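Local coordinates for protein pullulanase (Klebsiella oxytoca, PDB 2YOC) that hydrolyses alpha-1,6-glucosidic linkages in pullulan and in related branched alpha-glucans, and is associated with type 2 secretion and membrane binding, at residues Ala42-Val47 / Trp100-Asn105; Asn64-Asn69 / Asn112-Asp117; Tyr543-Asp548 / Arg877-Ser882; Asp884-Val889 / Tyr898-Pro903. All coordinates share one frame; numbering follows the deposited sequence.

Contacts 1 and 2 belong to the N-terminal part of the chain and contacts 3 and 4 to the catalytic region, with their centres about 39 to 51 Å apart across the two groups. The first two are buried antiparallel strand pairs, one in each of two facing three-stranded sheets; Leu65 of contact 2 packs against Trp100 and Ile102 of contact 1. Contacts 3 and 4 are made mainly by loops: contact 3, partly buried and near a calcium ion, relies on ring-face packing, whereas contact 4 is buried and has one indole hydrogen bond. Ser879 and Tyr543 of contact 3 both meet OD1 of Asn887, within 884-889, probably through hydrogen bonds.

Contact 1: Ala42-Val47 / Trp100-Asn105; sequences AVIHLV and WVIPLN
Ala42 and Ile102 face each other as an antiparallel hydrogen-bonded pair: Ala42 N donates to Ile102 O at 2.7 Å, and Ile102 N returns the bond to Ala42 O, also at 2.7 Å. Two residues on, the same double link recurs between Ile44 and Trp100, with Ile44 N to Trp100 O at 3.2 Å and Trp100 N to Ile44 O at 3.0 Å. Val43 and Val101 form the non-hydrogen-bonded pair between them, and their CG2 methyls meet on the opposite face of the sheet. The Trp100 side chain lies on the face shared with Ile44 and Ile102. From CB, chi1 of -74° sets CG anti to the carbonyl carbon and beside the backbone N; CG packs on Leu65 CD1 of the other sheet. The pyrrole side leads to NE1, which donates to Thr88 O. On the benzo side, CE3 approaches Ile44 O at the ring edge, 3.7 Å away, and CZ3 reaches Leu46 CB at 4.0 Å, also in the ring plane, while CZ2 packs near Asn64 N. Beside the indole, the Ile44 and Ile102 side chains cross obliquely, Ile44 CG1 lying 3.5 Å from Ile102 CD1. At the far end Leu104, already past the strand, lays CD1 on Ala42 CB at 3.6 Å. Strand 41-46 is the middle one here, its other edge bonded to strand 138-141. Trp100 and Ile102 press on Leu65 and Leu67 of strand 63-68, a sheet-on-sheet packing typical of the beta-sandwich of pullulanase-associated domains.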
# COMPACT_ATOMS: atom_id res chain seq x y z
N ALA B 42 -42.30 -27.45 -43.23
CA ALA B 42 -42.08 -26.00 -43.37
C ALA B 42 -40.81 -25.72 -44.18
O ALA B 42 -39.93 -26.59 -44.27
CB ALA B 42 -41.98 -25.35 -42.00
N VAL B 43 -40.71 -24.51 -44.75
CA VAL B 43 -39.52 -24.11 -45.50
C VAL B 43 -38.99 -22.72 -45.08
O VAL B 43 -39.74 -21.75 -45.07
CB VAL B 43 -39.61 -24.37 -47.03
CG1 VAL B 43 -40.47 -23.35 -47.75
CG2 VAL B 43 -38.22 -24.45 -47.66
N ILE B 44 -37.70 -22.67 -44.66
CA ILE B 44 -37.03 -21.43 -44.23
C ILE B 44 -35.94 -21.08 -45.26
O ILE B 44 -35.07 -21.91 -45.55
CB ILE B 44 -36.44 -21.51 -42.78
CG1 ILE B 44 -37.42 -22.14 -41.74
CG2 ILE B 44 -35.86 -20.16 -42.31
CD1 ILE B 44 -38.80 -21.47 -41.47
N HIS B 45 -36.01 -19.86 -45.82
CA HIS B 45 -35.04 -19.36 -46.79
C HIS B 45 -34.03 -18.46 -46.13
O HIS B 45 -34.41 -17.53 -45.40
CB HIS B 45 -35.71 -18.52 -47.88
CG HIS B 45 -36.78 -19.21 -48.66
ND1 HIS B 45 -38.12 -19.08 -48.32
CD2 HIS B 45 -36.69 -19.91 -49.81
CE1 HIS B 45 -38.79 -19.75 -49.24
NE2 HIS B 45 -37.97 -20.26 -50.17
N LEU B 46 -32.75 -18.67 -46.42
CA LEU B 46 -31.75 -17.75 -45.94
C LEU B 46 -31.48 -16.84 -47.12
O LEU B 46 -31.13 -17.32 -48.21
CB LEU B 46 -30.45 -18.42 -45.46
CG LEU B 46 -29.40 -17.45 -44.88
CD1 LEU B 46 -29.52 -17.37 -43.40
CD2 LEU B 46 -27.99 -17.83 -45.26
N VAL B 47 -31.73 -15.55 -46.95
CA VAL B 47 -31.47 -14.61 -48.02
C VAL B 47 -30.02 -14.14 -47.83
O VAL B 47 -29.71 -13.38 -46.90
CB VAL B 47 -32.53 -13.50 -48.17
CG1 VAL B 47 -32.25 -12.65 -49.41
CG2 VAL B 47 -33.94 -14.09 -48.26
N TRP B 100 -34.03 -24.70 -46.20
CA TRP B 100 -34.17 -25.95 -45.47
C TRP B 100 -35.61 -26.38 -45.51
O TRP B 100 -36.48 -25.60 -45.12
CB TRP B 100 -33.75 -25.78 -44.01
CG TRP B 100 -32.28 -25.66 -43.78
CD1 TRP B 100 -31.46 -26.60 -43.24
CD2 TRP B 100 -31.47 -24.48 -43.95
NE1 TRP B 100 -30.19 -26.09 -43.07
CE2 TRP B 100 -30.17 -24.80 -43.52
CE3 TRP B 100 -31.73 -23.18 -44.42
CZ2 TRP B 100 -29.12 -23.87 -43.55
CZ3 TRP B 100 -30.69 -22.27 -44.47
CH2 TRP B 100 -29.40 -22.62 -44.05
N VAL B 101 -35.89 -27.62 -45.96
CA VAL B 101 -37.24 -28.17 -45.95
C VAL B 101 -37.35 -28.92 -44.61
O VAL B 101 -36.77 -30.00 -44.46
CB VAL B 101 -37.54 -29.03 -47.21
CG1 VAL B 101 -38.91 -29.71 -47.10
CG2 VAL B 101 -37.47 -28.19 -48.48
N ILE B 102 -38.00 -28.29 -43.61
CA ILE B 102 -38.12 -28.83 -42.25
C ILE B 102 -39.36 -29.72 -42.09
O ILE B 102 -40.47 -29.25 -42.32
CB ILE B 102 -38.03 -27.71 -41.18
CG1 ILE B 102 -36.67 -26.99 -41.25
CG2 ILE B 102 -38.28 -28.24 -39.76
CD1 ILE B 102 -36.76 -25.55 -41.15
N PRO B 103 -39.19 -31.00 -41.67
CA PRO B 103 -40.36 -31.88 -41.49
C PRO B 103 -41.15 -31.58 -40.21
O PRO B 103 -40.56 -31.37 -39.14
CB PRO B 103 -39.76 -33.29 -41.48
CG PRO B 103 -38.36 -33.09 -40.97
CD PRO B 103 -37.93 -31.70 -41.34
N LEU B 104 -42.48 -31.57 -40.32
CA LEU B 104 -43.35 -31.27 -39.20
C LEU B 104 -44.13 -32.44 -38.65
O LEU B 104 -44.30 -33.47 -39.31
CB LEU B 104 -44.31 -30.14 -39.57
CG LEU B 104 -43.82 -28.76 -39.24
CD1 LEU B 104 -43.94 -27.87 -40.41
CD2 LEU B 104 -44.56 -28.17 -38.16
N ASN B 105 -44.59 -32.29 -37.40
CA ASN B 105 -45.43 -33.22 -36.66
C ASN B 105 -46.89 -32.77 -36.88
O ASN B 105 -47.73 -33.57 -37.31
CB ASN B 105 -44.96 -33.24 -35.17
CG ASN B 105 -45.96 -33.34 -34.03
OD1 ASN B 105 -47.19 -33.22 -34.18
ND2 ASN B 105 -45.43 -33.49 -32.83

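Contact 2: Asn64-Asn69 / Asn112-Asp117; sequences NLYLWN and NVIVRD
Asn112 lies flat on the indole of Trp68. Its CB stands 3.7 Å from the centroid of the five-membered ring, over the face, and the amide is stacked 15° from the ring plane. The stack is tied down by ND2, which donates to Trp68 O at 3.0 Å with an N-H...O angle of 159° and also bonds Asn70 OD1. On the other face of the sheet Val113 puts CG1 against Leu65 CD1 at 3.8 Å, and CG2 against Leu67 CD2. Ile114 is doubly bonded to Tyr66 through the backbone; its CD1 meets Trp68 NE1 at 3.5 Å and the edge of the Tyr66 ring at CD2. Tyr66 and Ile114 also pack on Tyr66 and Trp83, respectively, of the second subunit. These strands are two of three in an antiparallel sheet of the pullulanase-associated domain, and the Leu65 and Leu67 face meets strand 99-103. Val115 CG2 lies beside Leu65 CD2, 3.9 Å away. Arg116 pairs with Asn64 by two backbone bonds, both 2.9 Å (Asn64 N to Arg116 O and Arg116 N to Asn64 O). Its chain bends at chi3, -76°, and NE lies 3.4 Å from Tyr66 CB; the guanidinium makes a cation-pi contact with Trp83 of its own chain, and NH1 donates to that residue's backbone O. Asp117 forms a salt bridge to Lys63.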
# COMPACT_ATOMS: atom_id res chain seq x y z
N ASN B 64 -26.26 -24.36 -41.20
CA ASN B 64 -27.07 -25.37 -40.53
C ASN B 64 -28.07 -24.78 -39.54
O ASN B 64 -27.82 -23.73 -38.95
CB ASN B 64 -26.18 -26.40 -39.81
CG ASN B 64 -25.24 -25.81 -38.78
OD1 ASN B 64 -24.39 -24.97 -39.08
ND2 ASN B 64 -25.35 -26.27 -37.54
N LEU B 65 -29.19 -25.47 -39.31
CA LEU B 65 -30.18 -24.99 -38.35
C LEU B 65 -30.18 -25.84 -37.11
O LEU B 65 -30.36 -27.06 -37.20
CB LEU B 65 -31.60 -25.01 -38.92
CG LEU B 65 -31.86 -24.52 -40.33
CD1 LEU B 65 -33.31 -24.65 -40.64
CD2 LEU B 65 -31.41 -23.08 -40.52
N TYR B 66 -30.04 -25.21 -35.93
CA TYR B 66 -30.19 -25.96 -34.68
C TYR B 66 -31.70 -25.93 -34.40
O TYR B 66 -32.25 -24.88 -34.04
CB TYR B 66 -29.36 -25.41 -33.50
CG TYR B 66 -29.56 -26.19 -32.22
CD1 TYR B 66 -28.97 -27.44 -32.04
CD2 TYR B 66 -30.37 -25.70 -31.20
CE1 TYR B 66 -29.19 -28.18 -30.87
CE2 TYR B 66 -30.58 -26.43 -30.03
CZ TYR B 66 -29.99 -27.67 -29.87
OH TYR B 66 -30.19 -28.37 -28.70
N LEU B 67 -32.37 -27.06 -34.67
CA LEU B 67 -33.81 -27.23 -34.50
C LEU B 67 -34.08 -28.07 -33.24
O LEU B 67 -33.32 -29.01 -32.95
CB LEU B 67 -34.41 -27.83 -35.77
CG LEU B 67 -34.32 -26.92 -37.02
CD1 LEU B 67 -34.07 -27.73 -38.26
CD2 LEU B 67 -35.56 -26.08 -37.18
N TRP B 68 -35.11 -27.68 -32.45
CA TRP B 68 -35.41 -28.30 -31.15
C TRP B 68 -36.83 -28.06 -30.66
O TRP B 68 -37.37 -26.97 -30.82
CB TRP B 68 -34.41 -27.79 -30.09
CG TRP B 68 -34.33 -26.28 -29.99
CD1 TRP B 68 -33.79 -25.42 -30.91
CD2 TRP B 68 -34.82 -25.48 -28.93
NE1 TRP B 68 -33.93 -24.13 -30.48
CE2 TRP B 68 -34.55 -24.13 -29.26
CE3 TRP B 68 -35.45 -25.76 -27.71
CZ2 TRP B 68 -34.91 -23.07 -28.43
CZ3 TRP B 68 -35.80 -24.71 -26.89
CH2 TRP B 68 -35.53 -23.39 -27.25
N ASN B 69 -37.40 -29.08 -30.00
CA ASN B 69 -38.74 -29.09 -29.43
C ASN B 69 -38.78 -28.66 -27.95
O ASN B 69 -38.05 -29.21 -27.12
CB ASN B 69 -39.37 -30.49 -29.58
CG ASN B 69 -40.00 -30.78 -30.92
OD1 ASN B 69 -40.64 -29.93 -31.52
ND2 ASN B 69 -39.92 -32.03 -31.35
N ASN B 112 -38.95 -23.88 -33.23
CA ASN B 112 -37.76 -23.14 -32.75
C ASN B 112 -36.59 -23.32 -33.73
O ASN B 112 -36.03 -24.42 -33.84
CB ASN B 112 -37.32 -23.60 -31.34
CG ASN B 112 -38.34 -23.46 -30.25
OD1 ASN B 112 -38.63 -22.35 -29.77
ND2 ASN B 112 -38.83 -24.59 -29.78
N VAL B 113 -36.22 -22.24 -34.43
CA VAL B 113 -35.12 -22.25 -35.40
C VAL B 113 -33.97 -21.33 -34.95
O VAL B 113 -34.19 -20.16 -34.62
CB VAL B 113 -35.58 -21.88 -36.84
CG1 VAL B 113 -34.55 -22.33 -37.88
CG2 VAL B 113 -36.95 -22.44 -37.16
N ILE B 114 -32.75 -21.86 -34.96
CA ILE B 114 -31.54 -21.09 -34.70
C ILE B 114 -30.73 -21.27 -35.96
O ILE B 114 -30.28 -22.38 -36.27
CB ILE B 114 -30.76 -21.47 -33.41
CG1 ILE B 114 -31.60 -21.15 -32.14
CG2 ILE B 114 -29.42 -20.72 -33.37
CD1 ILE B 114 -31.23 -21.94 -30.91
N VAL B 115 -30.64 -20.20 -36.73
CA VAL B 115 -29.91 -20.18 -37.99
C VAL B 115 -28.41 -20.00 -37.70
O VAL B 115 -28.04 -19.07 -36.98
CB VAL B 115 -30.53 -19.10 -38.92
CG1 VAL B 115 -29.67 -18.89 -40.17
CG2 VAL B 115 -31.96 -19.46 -39.30
N ARG B 116 -27.57 -20.93 -38.19
CA ARG B 116 -26.13 -20.93 -37.92
C ARG B 116 -25.22 -21.17 -39.14
O ARG B 116 -25.66 -21.69 -40.16
CB ARG B 116 -25.79 -22.00 -36.86
CG ARG B 116 -26.47 -21.88 -35.51
CD ARG B 116 -25.90 -22.90 -34.55
NE ARG B 116 -26.39 -24.26 -34.79
CZ ARG B 116 -25.74 -25.37 -34.44
NH1 ARG B 116 -24.56 -25.30 -33.84
NH2 ARG B 116 -26.27 -26.56 -34.69
N ASP B 117 -23.93 -20.81 -38.99
CA ASP B 117 -22.81 -21.02 -39.91
C ASP B 117 -21.75 -21.65 -38.99
O ASP B 117 -20.94 -20.98 -38.36
CB ASP B 117 -22.31 -19.68 -40.53
CG ASP B 117 -21.30 -19.79 -41.67
OD1 ASP B 117 -20.50 -20.76 -41.67
OD2 ASP B 117 -21.24 -18.86 -42.50

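Contact 3: Tyr543-Asp548 / Arg877-Ser882; sequences YNWGYD and RDSYDS
The Asx turn of the YNWGYD sequence, a signature of type I pullulanases, presents Trp545 to Tyr880. Asn544 OD1 accepts Gly546 N at 2.7 Å, on a lone pair in the carbonyl plane, and Trp545 projects from the turn between them. Its indole is spread over the backbone of 879-880: Tyr880 CA stands 3.5 Å from the centroid of the five-membered ring, only 13° off the normal, as a CH-pi contact. Tyr880 CB lies over the same face, 3.4 Å from Trp545 CE3. With chi1 at 79°, Tyr880 CG sits between the backbone N and the carbonyl carbon, and the side chain crosses that of Trp545 at about a right angle. At the indole edge Ser879 OG comes to 3.3 Å from Trp545 CZ2; its hydroxyl is held by Asn887 and Lys873. Asp878 OD1 approaches Trp545 CH2 at 3.5 Å, its carboxylate turned 82° from the ring. Nearby, Asn544 CA points its hydrogen at Tyr880 O, 3.4 Å away, and Tyr543 CD1 brings its ring edge to that oxygen. Asp881 OD1 is 3.0 Å from Tyr543 O, two acceptors; a calcium ion about 3 Å from the Asp881 side chain probably eases this approach. Tyr543 OH bonds Asp421, its ring stacks on His418, and Trp545 meets His821 edge-to-face. The contact joins the loop between helices 529-537 and 567-582, within the long excursion between barrel strands 461-464 and 586-591, to the loop between the eighth barrel strand, 860-864, and helix 883-886.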
# COMPACT_ATOMS: atom_id res chain seq x y z
N TYR B 543 -51.15 -2.34 -4.43
CA TYR B 543 -49.78 -2.30 -3.96
C TYR B 543 -48.67 -2.29 -5.02
O TYR B 543 -48.44 -3.28 -5.71
CB TYR B 543 -49.50 -3.38 -2.90
CG TYR B 543 -48.28 -3.06 -2.08
CD1 TYR B 543 -47.00 -3.27 -2.60
CD2 TYR B 543 -48.39 -2.49 -0.82
CE1 TYR B 543 -45.86 -2.90 -1.89
CE2 TYR B 543 -47.26 -2.11 -0.10
CZ TYR B 543 -46.00 -2.32 -0.63
OH TYR B 543 -44.88 -1.94 0.08
N ASN B 544 -47.94 -1.20 -5.05
CA ASN B 544 -46.73 -1.01 -5.82
C ASN B 544 -45.98 0.11 -5.15
O ASN B 544 -46.61 0.99 -4.56
CB ASN B 544 -46.96 -0.71 -7.30
CG ASN B 544 -45.68 -0.88 -8.09
OD1 ASN B 544 -44.71 -0.13 -7.94
ND2 ASN B 544 -45.60 -1.92 -8.88
N TRP B 545 -44.63 0.06 -5.17
CA TRP B 545 -43.80 1.12 -4.61
C TRP B 545 -44.09 2.40 -5.42
O TRP B 545 -44.36 3.46 -4.84
CB TRP B 545 -42.33 0.75 -4.73
CG TRP B 545 -41.86 -0.29 -3.75
CD1 TRP B 545 -42.51 -0.73 -2.63
CD2 TRP B 545 -40.58 -0.94 -3.76
NE1 TRP B 545 -41.73 -1.66 -1.97
CE2 TRP B 545 -40.54 -1.80 -2.64
CE3 TRP B 545 -39.48 -0.90 -4.64
CZ2 TRP B 545 -39.43 -2.62 -2.37
CZ3 TRP B 545 -38.40 -1.74 -4.39
CH2 TRP B 545 -38.37 -2.57 -3.26
N GLY B 546 -44.12 2.25 -6.76
CA GLY B 546 -44.50 3.28 -7.70
C GLY B 546 -43.40 3.88 -8.54
O GLY B 546 -43.60 4.95 -9.11
N TYR B 547 -42.24 3.20 -8.65
CA TYR B 547 -41.10 3.68 -9.43
C TYR B 547 -41.34 3.45 -10.95
O TYR B 547 -40.51 2.85 -11.67
CB TYR B 547 -39.80 3.03 -8.91
CG TYR B 547 -39.45 3.41 -7.48
CD1 TYR B 547 -38.66 4.51 -7.20
CD2 TYR B 547 -39.87 2.63 -6.39
CE1 TYR B 547 -38.31 4.85 -5.90
CE2 TYR B 547 -39.53 2.96 -5.08
CZ TYR B 547 -38.74 4.07 -4.84
OH TYR B 547 -38.43 4.43 -3.55
N ASP B 548 -42.51 3.92 -11.43
CA ASP B 548 -43.07 3.78 -12.79
C ASP B 548 -43.80 5.08 -13.13
O ASP B 548 -45.04 5.17 -13.03
CB ASP B 548 -44.03 2.58 -12.82
CG ASP B 548 -43.47 1.33 -12.15
OD1 ASP B 548 -42.57 0.69 -12.75
OD2 ASP B 548 -43.86 1.04 -10.97
N ARG B 877 -36.58 -10.03 -0.96
CA ARG B 877 -35.52 -9.12 -1.36
C ARG B 877 -36.11 -7.88 -2.05
O ARG B 877 -35.90 -6.75 -1.56
CB ARG B 877 -34.49 -9.86 -2.21
CG ARG B 877 -33.41 -8.98 -2.83
CD ARG B 877 -32.26 -9.80 -3.39
NE ARG B 877 -32.58 -10.52 -4.63
CZ ARG B 877 -32.37 -10.05 -5.85
NH1 ARG B 877 -31.91 -8.81 -6.03
NH2 ARG B 877 -32.66 -10.78 -6.92
N ASP B 878 -36.87 -8.07 -3.15
CA ASP B 878 -37.46 -6.96 -3.91
C ASP B 878 -38.97 -6.84 -3.77
O ASP B 878 -39.70 -7.06 -4.73
CB ASP B 878 -37.03 -7.04 -5.39
CG ASP B 878 -36.92 -5.68 -6.05
OD1 ASP B 878 -36.54 -4.69 -5.34
OD2 ASP B 878 -37.14 -5.61 -7.27
N SER B 879 -39.43 -6.45 -2.57
CA SER B 879 -40.84 -6.36 -2.20
C SER B 879 -41.75 -5.39 -2.96
O SER B 879 -42.88 -5.19 -2.51
CB SER B 879 -40.98 -6.20 -0.69
OG SER B 879 -40.52 -4.93 -0.26
N TYR B 880 -41.30 -4.82 -4.11
CA TYR B 880 -42.09 -3.87 -4.91
C TYR B 880 -43.51 -4.32 -5.27
O TYR B 880 -44.43 -3.51 -5.23
CB TYR B 880 -41.33 -3.29 -6.11
CG TYR B 880 -41.23 -4.20 -7.31
CD1 TYR B 880 -40.24 -5.17 -7.40
CD2 TYR B 880 -42.11 -4.06 -8.39
CE1 TYR B 880 -40.15 -6.01 -8.51
CE2 TYR B 880 -42.02 -4.88 -9.51
CZ TYR B 880 -41.04 -5.86 -9.56
OH TYR B 880 -40.94 -6.68 -10.67
N ASP B 881 -43.68 -5.60 -5.63
CA ASP B 881 -45.00 -6.12 -5.91
C ASP B 881 -45.17 -7.41 -5.17
O ASP B 881 -45.35 -8.47 -5.78
CB ASP B 881 -45.32 -6.20 -7.42
CG ASP B 881 -46.75 -5.77 -7.77
OD1 ASP B 881 -47.66 -5.89 -6.88
OD2 ASP B 881 -46.98 -5.33 -8.93
N SER B 882 -45.03 -7.33 -3.84
CA SER B 882 -45.20 -8.45 -2.92
C SER B 882 -46.37 -8.13 -1.99
O SER B 882 -46.60 -8.82 -0.99
CB SER B 882 -43.91 -8.78 -2.18
OG SER B 882 -43.05 -9.53 -3.04

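Contact 4: Asp884-Val889 / Tyr898-Pro903; sequences DWFNRV and YNVGMP
Trp885 reaches across to Val900 with its indole nitrogen: NE1 donates to Val900 O at 2.9 Å, with an N-H...O angle of 164°. The acceptor lies nearly in the indole plane, at the ring edge, while the donor is tilted 34° from the carbonyl plane. CG anti to the backbone N, chi1 -161°, starts the side chain on its way out of the short helix. Trp885 CD1 also stands over one face of the Phe886 ring, toward its rim. Phe886 then turns its ring to the chain of Val900-Pro903. Its CD1 touches Val900 CG2 at 4.3 Å, CE1 meets Gly901 O in the ring plane at 3.9 Å, and CZ comes within 3.6 Å of Met902 O. Pro903 CA completes this row, 4.2 Å from CE1. Gly901 itself adopts a backbone conformation that glycine readily takes, and its O is bonded by Ser874 OG. Asn887 is the first residue to leave helical geometry, and Arg888 forms a salt bridge to Asp895 and a cation-pi contact with Trp425. Helices 512-520 and 529-537 pack on Trp885, and Asn534 of the latter also touches Phe886. From the other segment the side chain of Met902, present as selenomethionine, packs on Tyr912, Ile915 and Lys919 of helix 912-919, so the loop is held between helix 883-886 and helix 912-919.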
# COMPACT_ATOMS: atom_id res chain seq x y z
N ASP B 884 -49.59 -6.23 0.25
CA ASP B 884 -49.86 -5.97 1.66
C ASP B 884 -49.27 -7.09 2.54
O ASP B 884 -48.76 -6.80 3.62
CB ASP B 884 -51.37 -5.84 1.91
CG ASP B 884 -52.06 -4.64 1.27
OD1 ASP B 884 -51.46 -3.55 1.26
OD2 ASP B 884 -53.23 -4.79 0.84
N TRP B 885 -49.33 -8.35 2.05
CA TRP B 885 -48.83 -9.51 2.78
C TRP B 885 -47.38 -9.40 3.26
O TRP B 885 -47.16 -9.38 4.47
CB TRP B 885 -49.04 -10.80 2.00
CG TRP B 885 -48.98 -12.03 2.87
CD1 TRP B 885 -47.98 -12.96 2.92
CD2 TRP B 885 -49.95 -12.44 3.85
NE1 TRP B 885 -48.28 -13.93 3.85
CE2 TRP B 885 -49.49 -13.64 4.43
CE3 TRP B 885 -51.18 -11.90 4.28
CZ2 TRP B 885 -50.21 -14.31 5.42
CZ3 TRP B 885 -51.90 -12.57 5.26
CH2 TRP B 885 -51.41 -13.76 5.82
N PHE B 886 -46.42 -9.32 2.34
CA PHE B 886 -45.01 -9.27 2.71
C PHE B 886 -44.51 -7.95 3.28
O PHE B 886 -43.67 -7.96 4.18
CB PHE B 886 -44.12 -9.79 1.57
CG PHE B 886 -44.29 -11.27 1.35
CD1 PHE B 886 -43.58 -12.19 2.10
CD2 PHE B 886 -45.20 -11.74 0.41
CE1 PHE B 886 -43.77 -13.57 1.91
CE2 PHE B 886 -45.40 -13.11 0.22
CZ PHE B 886 -44.68 -14.02 0.97
N ASN B 887 -45.05 -6.83 2.81
CA ASN B 887 -44.68 -5.48 3.22
C ASN B 887 -45.47 -4.97 4.42
O ASN B 887 -45.57 -3.77 4.65
CB ASN B 887 -44.84 -4.55 2.03
CG ASN B 887 -43.78 -4.71 1.00
OD1 ASN B 887 -42.72 -4.07 1.07
ND2 ASN B 887 -44.07 -5.49 -0.01
N ARG B 888 -46.02 -5.89 5.19
CA ARG B 888 -46.84 -5.60 6.35
C ARG B 888 -46.04 -5.04 7.51
O ARG B 888 -45.00 -5.60 7.88
CB ARG B 888 -47.59 -6.87 6.77
CG ARG B 888 -48.41 -6.74 8.03
CD ARG B 888 -49.10 -8.03 8.35
NE ARG B 888 -49.78 -7.94 9.64
CZ ARG B 888 -49.29 -8.40 10.78
NH1 ARG B 888 -48.12 -9.04 10.80
NH2 ARG B 888 -49.97 -8.25 11.91
N VAL B 889 -46.55 -3.93 8.08
CA VAL B 889 -46.01 -3.28 9.28
C VAL B 889 -47.13 -3.26 10.34
O VAL B 889 -48.05 -2.45 10.24
CB VAL B 889 -45.39 -1.88 9.03
CG1 VAL B 889 -44.78 -1.32 10.31
CG2 VAL B 889 -44.34 -1.94 7.95
N TYR B 898 -42.47 -11.74 10.49
CA TYR B 898 -41.45 -12.73 10.16
C TYR B 898 -42.11 -14.08 9.97
O TYR B 898 -43.13 -14.35 10.61
CB TYR B 898 -40.38 -12.76 11.25
CG TYR B 898 -39.24 -13.74 11.04
CD1 TYR B 898 -38.18 -13.42 10.19
CD2 TYR B 898 -39.17 -14.92 11.75
CE1 TYR B 898 -37.10 -14.29 10.02
CE2 TYR B 898 -38.09 -15.80 11.60
CZ TYR B 898 -37.06 -15.48 10.73
OH TYR B 898 -36.00 -16.34 10.58
N ASN B 899 -41.55 -14.92 9.07
CA ASN B 899 -42.06 -16.27 8.76
C ASN B 899 -43.59 -16.26 8.53
O ASN B 899 -44.39 -16.70 9.39
CB ASN B 899 -41.61 -17.29 9.83
CG ASN B 899 -42.02 -18.70 9.58
OD1 ASN B 899 -41.96 -19.20 8.46
ND2 ASN B 899 -42.48 -19.36 10.62
N VAL B 900 -43.98 -15.66 7.40
CA VAL B 900 -45.37 -15.51 6.98
C VAL B 900 -45.54 -16.17 5.62
O VAL B 900 -46.60 -16.04 5.00
CB VAL B 900 -45.84 -14.03 7.00
CG1 VAL B 900 -45.86 -13.48 8.42
CG2 VAL B 900 -44.99 -13.14 6.08
N GLY B 901 -44.49 -16.87 5.18
CA GLY B 901 -44.45 -17.58 3.91
C GLY B 901 -43.11 -17.52 3.22
O GLY B 901 -42.25 -16.71 3.59
N MSE B 902 -42.91 -18.37 2.22
CA MSE B 902 -41.68 -18.35 1.44
C MSE B 902 -41.75 -17.12 0.53
O MSE B 902 -42.82 -16.88 -0.03
CB MSE B 902 -41.50 -19.64 0.61
CG MSE B 902 -41.21 -20.90 1.43
SE MSE B 902 -39.79 -20.76 2.79
CE MSE B 902 -38.21 -20.91 1.67
N PRO B 903 -40.68 -16.31 0.39
CA PRO B 903 -40.77 -15.13 -0.50
C PRO B 903 -40.85 -15.48 -1.99
O PRO B 903 -40.77 -16.67 -2.33
CB PRO B 903 -39.51 -14.35 -0.14
CG PRO B 903 -38.54 -15.36 0.32
CD PRO B 903 -39.34 -16.45 0.98